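Local coordinates for protein P47 (Clostridium botulinum, PDB 6EKT), which may be part of a progenitor toxin complex that protects botulinum neurotoxin during its passage through the host gut, and resembles tubular lipid-binding (TULIP) proteins, at residues 324-338 and 379-392. Sequence-based numbering, arbitrary orientation.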
loop_
_atom_site.group_PDB
_atom_site.type_symbol
_atom_site.label_atom_id
_atom_site.label_comp_id
_atom_site.label_asym_id
_atom_site.label_seq_id
_atom_site.Cartn_x
_atom_site.Cartn_y
_atom_site.Cartn_z
ATOM N N VAL A 324 15.048 -39.155 1.301
ATOM C CA VAL A 324 14.190 -40.042 0.511
ATOM C C VAL A 324 14.710 -41.473 0.703
ATOM O O VAL A 324 15.913 -41.725 0.571
ATOM C CB VAL A 324 14.089 -39.627 -0.993
ATOM C CG1 VAL A 324 15.453 -39.628 -1.698
ATOM C CG2 VAL A 324 13.048 -40.463 -1.743
ATOM N N ARG A 325 13.800 -42.375 1.056
ATOM C CA ARG A 325 14.157 -43.776 1.333
ATOM C C ARG A 325 13.757 -44.637 0.141
ATOM O O ARG A 325 12.778 -44.308 -0.562
ATOM C CB ARG A 325 13.461 -44.268 2.603
ATOM C CG ARG A 325 13.599 -43.327 3.788
ATOM C CD ARG A 325 12.997 -43.887 5.071
ATOM N NE ARG A 325 13.575 -43.143 6.190
ATOM C CZ ARG A 325 14.734 -43.461 6.791
ATOM N NH1 ARG A 325 15.443 -44.553 6.433
ATOM N NH2 ARG A 325 15.176 -42.688 7.763
ATOM N N LEU A 326 14.472 -45.743 -0.089
ATOM C CA LEU A 326 14.041 -46.670 -1.144
ATOM C C LEU A 326 12.799 -47.463 -0.761
ATOM O O LEU A 326 12.778 -48.179 0.252
ATOM C CB LEU A 326 15.159 -47.618 -1.585
ATOM C CG LEU A 326 16.444 -46.957 -2.123
ATOM C CD1 LEU A 326 17.319 -48.050 -2.727
ATOM C CD2 LEU A 326 16.140 -45.893 -3.171
ATOM N N THR A 327 11.760 -47.316 -1.579
ATOM C CA THR A 327 10.543 -48.127 -1.471
ATOM C C THR A 327 10.896 -49.612 -1.541
ATOM O O THR A 327 11.573 -50.071 -2.477
ATOM C CB THR A 327 9.557 -47.714 -2.569
ATOM O OG1 THR A 327 9.267 -46.328 -2.394
ATOM C CG2 THR A 327 8.245 -48.536 -2.521
ATOM N N GLY A 328 10.480 -50.332 -0.493
ATOM C CA GLY A 328 10.759 -51.764 -0.353
ATOM C C GLY A 328 12.131 -52.055 0.230
ATOM O O GLY A 328 12.492 -53.209 0.422
ATOM N N LEU A 329 12.913 -51.011 0.497
ATOM C CA LEU A 329 14.297 -51.166 0.972
ATOM C C LEU A 329 14.640 -49.901 1.741
ATOM O O LEU A 329 15.630 -49.212 1.457
ATOM C CB LEU A 329 15.268 -51.422 -0.180
ATOM C CG LEU A 329 16.657 -51.991 0.191
ATOM C CD1 LEU A 329 16.558 -53.342 0.904
ATOM C CD2 LEU A 329 17.559 -52.107 -1.024
ATOM N N GLU A 330 13.783 -49.597 2.709
ATOM C CA GLU A 330 13.796 -48.272 3.350
ATOM C C GLU A 330 15.063 -47.984 4.144
ATOM O O GLU A 330 15.358 -46.818 4.415
ATOM C CB GLU A 330 12.516 -48.020 4.145
ATOM C CG GLU A 330 11.272 -48.140 3.276
ATOM C CD GLU A 330 10.298 -47.007 3.497
ATOM O OE1 GLU A 330 9.525 -47.051 4.484
ATOM O OE2 GLU A 330 10.292 -46.068 2.675
ATOM N N ALA A 331 15.837 -49.041 4.459
ATOM C CA ALA A 331 17.124 -48.874 5.149
ATOM C C ALA A 331 18.092 -48.069 4.309
ATOM O O ALA A 331 19.002 -47.405 4.834
ATOM C CB ALA A 331 17.736 -50.236 5.485
ATOM N N VAL A 332 17.908 -48.151 2.995
ATOM C CA VAL A 332 18.743 -47.420 2.061
ATOM C C VAL A 332 18.080 -46.088 1.742
ATOM O O VAL A 332 16.933 -46.050 1.282
ATOM C CB VAL A 332 18.995 -48.241 0.786
ATOM C CG1 VAL A 332 19.791 -47.416 -0.222
ATOM C CG2 VAL A 332 19.738 -49.539 1.138
ATOM N N TYR A 333 18.806 -44.992 2.004
ATOM C CA TYR A 333 18.210 -43.648 1.881
ATOM C C TYR A 333 19.260 -42.582 1.669
ATOM O O TYR A 333 20.461 -42.819 1.903
ATOM C CB TYR A 333 17.343 -43.310 3.098
ATOM C CG TYR A 333 18.107 -42.877 4.342
ATOM C CD1 TYR A 333 18.678 -43.827 5.196
ATOM C CD2 TYR A 333 18.233 -41.527 4.668
ATOM C CE1 TYR A 333 19.369 -43.444 6.337
ATOM C CE2 TYR A 333 18.925 -41.121 5.808
ATOM C CZ TYR A 333 19.475 -42.083 6.631
ATOM O OH TYR A 333 20.142 -41.685 7.749
ATOM N N SER A 334 18.796 -41.412 1.235
ATOM C CA SER A 334 19.654 -40.259 1.025
ATOM C C SER A 334 19.157 -39.093 1.854
ATOM O O SER A 334 17.948 -38.887 1.944
ATOM C CB SER A 334 19.583 -39.823 -0.433
ATOM O OG SER A 334 20.399 -40.648 -1.213
ATOM N N ASP A 335 20.084 -38.349 2.456
ATOM C CA ASP A 335 19.806 -36.978 2.880
ATOM C C ASP A 335 20.070 -36.044 1.714
ATOM O O ASP A 335 20.985 -36.290 0.922
ATOM C CB ASP A 335 20.711 -36.571 4.041
ATOM C CG ASP A 335 20.537 -37.457 5.250
ATOM O OD1 ASP A 335 19.426 -37.535 5.783
ATOM O OD2 ASP A 335 21.528 -38.082 5.647
ATOM N N PHE A 336 19.276 -34.976 1.616
ATOM C CA PHE A 336 19.559 -33.925 0.645
ATOM C C PHE A 336 19.276 -32.518 1.176
ATOM O O PHE A 336 18.507 -32.334 2.120
ATOM C CB PHE A 336 18.817 -34.169 -0.665
ATOM C CG PHE A 336 17.323 -34.268 -0.502
ATOM C CD1 PHE A 336 16.540 -33.107 -0.363
ATOM C CD2 PHE A 336 16.699 -35.501 -0.496
ATOM C CE1 PHE A 336 15.157 -33.190 -0.215
ATOM C CE2 PHE A 336 15.304 -35.587 -0.360
ATOM C CZ PHE A 336 14.542 -34.430 -0.215
ATOM N N GLU A 337 19.922 -31.534 0.560
ATOM C CA GLU A 337 19.678 -30.131 0.887
ATOM C C GLU A 337 19.569 -29.390 -0.412
ATOM O O GLU A 337 20.278 -29.725 -1.355
ATOM C CB GLU A 337 20.856 -29.568 1.694
ATOM C CG GLU A 337 20.906 -30.119 3.105
ATOM C CD GLU A 337 21.952 -29.440 3.977
ATOM O OE1 GLU A 337 21.968 -28.190 4.057
ATOM O OE2 GLU A 337 22.741 -30.177 4.598
ATOM N N ILE A 338 18.699 -28.385 -0.472
ATOM C CA ILE A 338 18.533 -27.599 -1.680
ATOM C C ILE A 338 18.513 -26.130 -1.265
ATOM O O ILE A 338 17.895 -25.773 -0.254
ATOM C CB ILE A 338 17.204 -27.959 -2.415
ATOM C CG1 ILE A 338 17.212 -29.432 -2.872
ATOM C CG2 ILE A 338 16.967 -27.084 -3.648
ATOM C CD1 ILE A 338 15.864 -29.934 -3.348
ATOM N N VAL A 379 20.294 -47.497 -7.815
ATOM C CA VAL A 379 18.864 -47.190 -7.583
ATOM C C VAL A 379 18.772 -45.880 -6.775
ATOM O O VAL A 379 18.031 -44.961 -7.152
ATOM C CB VAL A 379 18.127 -48.334 -6.869
ATOM C CG1 VAL A 379 16.663 -47.988 -6.590
ATOM C CG2 VAL A 379 18.194 -49.623 -7.711
ATOM N N LEU A 380 19.519 -45.809 -5.674
ATOM C CA LEU A 380 19.512 -44.612 -4.823
ATOM C C LEU A 380 19.997 -43.367 -5.571
ATOM O O LEU A 380 19.455 -42.265 -5.373
ATOM C CB LEU A 380 20.347 -44.843 -3.564
ATOM C CG LEU A 380 20.263 -43.764 -2.481
ATOM C CD1 LEU A 380 18.826 -43.531 -2.003
ATOM C CD2 LEU A 380 21.211 -44.160 -1.339
ATOM N N SER A 381 21.023 -43.534 -6.406
ATOM C CA SER A 381 21.543 -42.405 -7.192
ATOM C C SER A 381 20.409 -41.762 -8.014
ATOM O O SER A 381 20.187 -40.531 -7.966
ATOM C CB SER A 381 22.669 -42.923 -8.108
ATOM O OG SER A 381 23.118 -41.911 -8.969
ATOM N N SER A 382 19.666 -42.601 -8.718
ATOM C CA SER A 382 18.541 -42.123 -9.551
ATOM C C SER A 382 17.421 -41.509 -8.717
ATOM O O SER A 382 16.925 -40.419 -9.042
ATOM C CB SER A 382 18.011 -43.255 -10.447
ATOM O OG SER A 382 18.957 -43.491 -11.497
ATOM N N VAL A 383 17.040 -42.185 -7.632
ATOM C CA VAL A 383 15.942 -41.706 -6.785
ATOM C C VAL A 383 16.293 -40.338 -6.199
ATOM O O VAL A 383 15.442 -39.436 -6.153
ATOM C CB VAL A 383 15.558 -42.735 -5.670
ATOM C CG1 VAL A 383 14.556 -42.140 -4.663
ATOM C CG2 VAL A 383 14.936 -43.978 -6.291
ATOM N N THR A 384 17.550 -40.179 -5.775
ATOM C CA THR A 384 18.009 -38.924 -5.139
ATOM C C THR A 384 17.990 -37.774 -6.146
ATOM O O THR A 384 17.469 -36.699 -5.845
ATOM C CB THR A 384 19.397 -39.112 -4.509
ATOM O OG1 THR A 384 19.341 -40.208 -3.583
ATOM C CG2 THR A 384 19.848 -37.834 -3.772
ATOM N N HIS A 385 18.507 -38.029 -7.348
ATOM C CA HIS A 385 18.469 -37.088 -8.448
ATOM C C HIS A 385 17.046 -36.680 -8.822
ATOM O O HIS A 385 16.767 -35.476 -8.867
ATOM C CB HIS A 385 19.195 -37.650 -9.678
ATOM C CG HIS A 385 19.234 -36.701 -10.832
ATOM N ND1 HIS A 385 19.961 -35.530 -10.811
ATOM C CD2 HIS A 385 18.621 -36.740 -12.039
ATOM C CE1 HIS A 385 19.798 -34.893 -11.961
ATOM N NE2 HIS A 385 18.997 -35.613 -12.726
ATOM N N TRP A 386 16.156 -37.652 -9.065
ATOM C CA TRP A 386 14.738 -37.347 -9.370
ATOM C C TRP A 386 14.054 -36.543 -8.252
ATOM O O TRP A 386 13.285 -35.593 -8.514
ATOM C CB TRP A 386 13.948 -38.638 -9.637
ATOM C CG TRP A 386 13.746 -38.969 -11.087
ATOM C CD1 TRP A 386 12.551 -38.967 -11.763
ATOM C CD2 TRP A 386 14.738 -39.386 -12.033
ATOM N NE1 TRP A 386 12.748 -39.334 -13.070
ATOM C CE2 TRP A 386 14.077 -39.592 -13.264
ATOM C CE3 TRP A 386 16.127 -39.585 -11.969
ATOM C CZ2 TRP A 386 14.756 -40.000 -14.432
ATOM C CZ3 TRP A 386 16.803 -39.997 -13.138
ATOM C CH2 TRP A 386 16.111 -40.195 -14.345
ATOM N N SER A 387 14.339 -36.906 -7.008
ATOM C CA SER A 387 13.744 -36.202 -5.851
ATOM C C SER A 387 14.175 -34.728 -5.811
ATOM O O SER A 387 13.347 -33.812 -5.636
ATOM C CB SER A 387 14.132 -36.894 -4.533
ATOM O OG SER A 387 13.591 -38.200 -4.462
ATOM N N ILE A 388 15.484 -34.501 -5.937
ATOM C CA ILE A 388 16.021 -33.137 -5.918
ATOM C C ILE A 388 15.457 -32.324 -7.094
ATOM O O ILE A 388 14.953 -31.197 -6.887
ATOM C CB ILE A 388 17.585 -33.134 -5.917
ATOM C CG1 ILE A 388 18.116 -33.593 -4.543
ATOM C CG2 ILE A 388 18.118 -31.729 -6.239
ATOM C CD1 ILE A 388 19.607 -33.926 -4.515
ATOM N N LYS A 389 15.473 -32.907 -8.299
ATOM C CA LYS A 389 14.965 -32.193 -9.502
ATOM C C LYS A 389 13.469 -31.896 -9.385
ATOM O O LYS A 389 13.018 -30.785 -9.741
ATOM C CB LYS A 389 15.264 -32.961 -10.784
ATOM C CG LYS A 389 16.767 -33.040 -11.095
ATOM C CD LYS A 389 17.326 -31.731 -11.605
ATOM C CE LYS A 389 16.754 -31.353 -12.973
ATOM N NZ LYS A 389 17.263 -30.024 -13.436
ATOM N N SER A 390 12.719 -32.860 -8.848
ATOM C CA SER A 390 11.266 -32.669 -8.642
ATOM C C SER A 390 10.983 -31.458 -7.754
ATOM O O SER A 390 10.211 -30.566 -8.133
ATOM C CB SER A 390 10.605 -33.925 -8.058
ATOM O OG SER A 390 9.209 -33.716 -7.913
ATOM N N ILE A 391 11.624 -31.433 -6.584
ATOM C CA ILE A 391 11.435 -30.365 -5.616
ATOM C C ILE A 391 11.873 -29.027 -6.215
ATOM O O ILE A 391 11.102 -28.051 -6.181
ATOM C CB ILE A 391 12.154 -30.664 -4.284
ATOM C CG1 ILE A 391 11.539 -31.914 -3.635
ATOM C CG2 ILE A 391 12.131 -29.441 -3.348
ATOM C CD1 ILE A 391 12.356 -32.477 -2.480
ATOM N N GLU A 392 13.073 -28.988 -6.807
ATOM C CA GLU A 392 13.595 -27.741 -7.412
ATOM C C GLU A 392 12.625 -27.176 -8.424
ATOM O O GLU A 392 12.398 -25.977 -8.453
ATOM C CB GLU A 392 14.952 -27.965 -8.090
ATOM C CG GLU A 392 16.073 -28.152 -7.075
ATOM C CD GLU A 392 17.391 -28.571 -7.699
ATOM O OE1 GLU A 392 17.412 -28.969 -8.890
ATOM O OE2 GLU A 392 18.418 -28.487 -6.977
#
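L380 of helix 379-392 packs over the helix-facing side of the paired strands 324-326 and 333-338, against L326, V332 and S334. With CG anti to the backbone N (chi1 -171°), the chain leaves CB toward the sheet; CG and CD1 then both sit 3.4 Å from S334 OG. The two methyls diverge from there. CD1 also lies 3.8 Å from L326 CD2, the two leucines crossing at about a right angle, while CD2 lies 3.6 Å from Y333 O and packs 3.7 Å from V332 CG1.

Beside this leucine, S334 OG donates to T384 OG1 (2.6 Å), and T384 OG1 in turn donates to L380 O. That carbonyl also accepts T384 N, the two donors approaching from opposite faces of its plane. S387 OG repeats the intrahelical bond one turn on, to V383 O, and V324 CG1 and CG2 each lie 3.6 Å from S387 OG.

Farther along the strand, I391 CD1 comes obliquely to the F336 ring, 3.7 Å from CE1, and I338 CD1 packs on I391 CG2. Strand alternation turns S334, F336 and I338 to the helix and D335 and E337 away; the 34° angle between axes keeps the inward three alongside successive turns (T384, I388, I391). This is consistent with the TULIP-like arrangement of a sheet wrapped around a long helix: an apolar interface whose buried hydroxyls are satisfied, S334 and T384 in a relay ending on L380 O, S387 separately on V383 O.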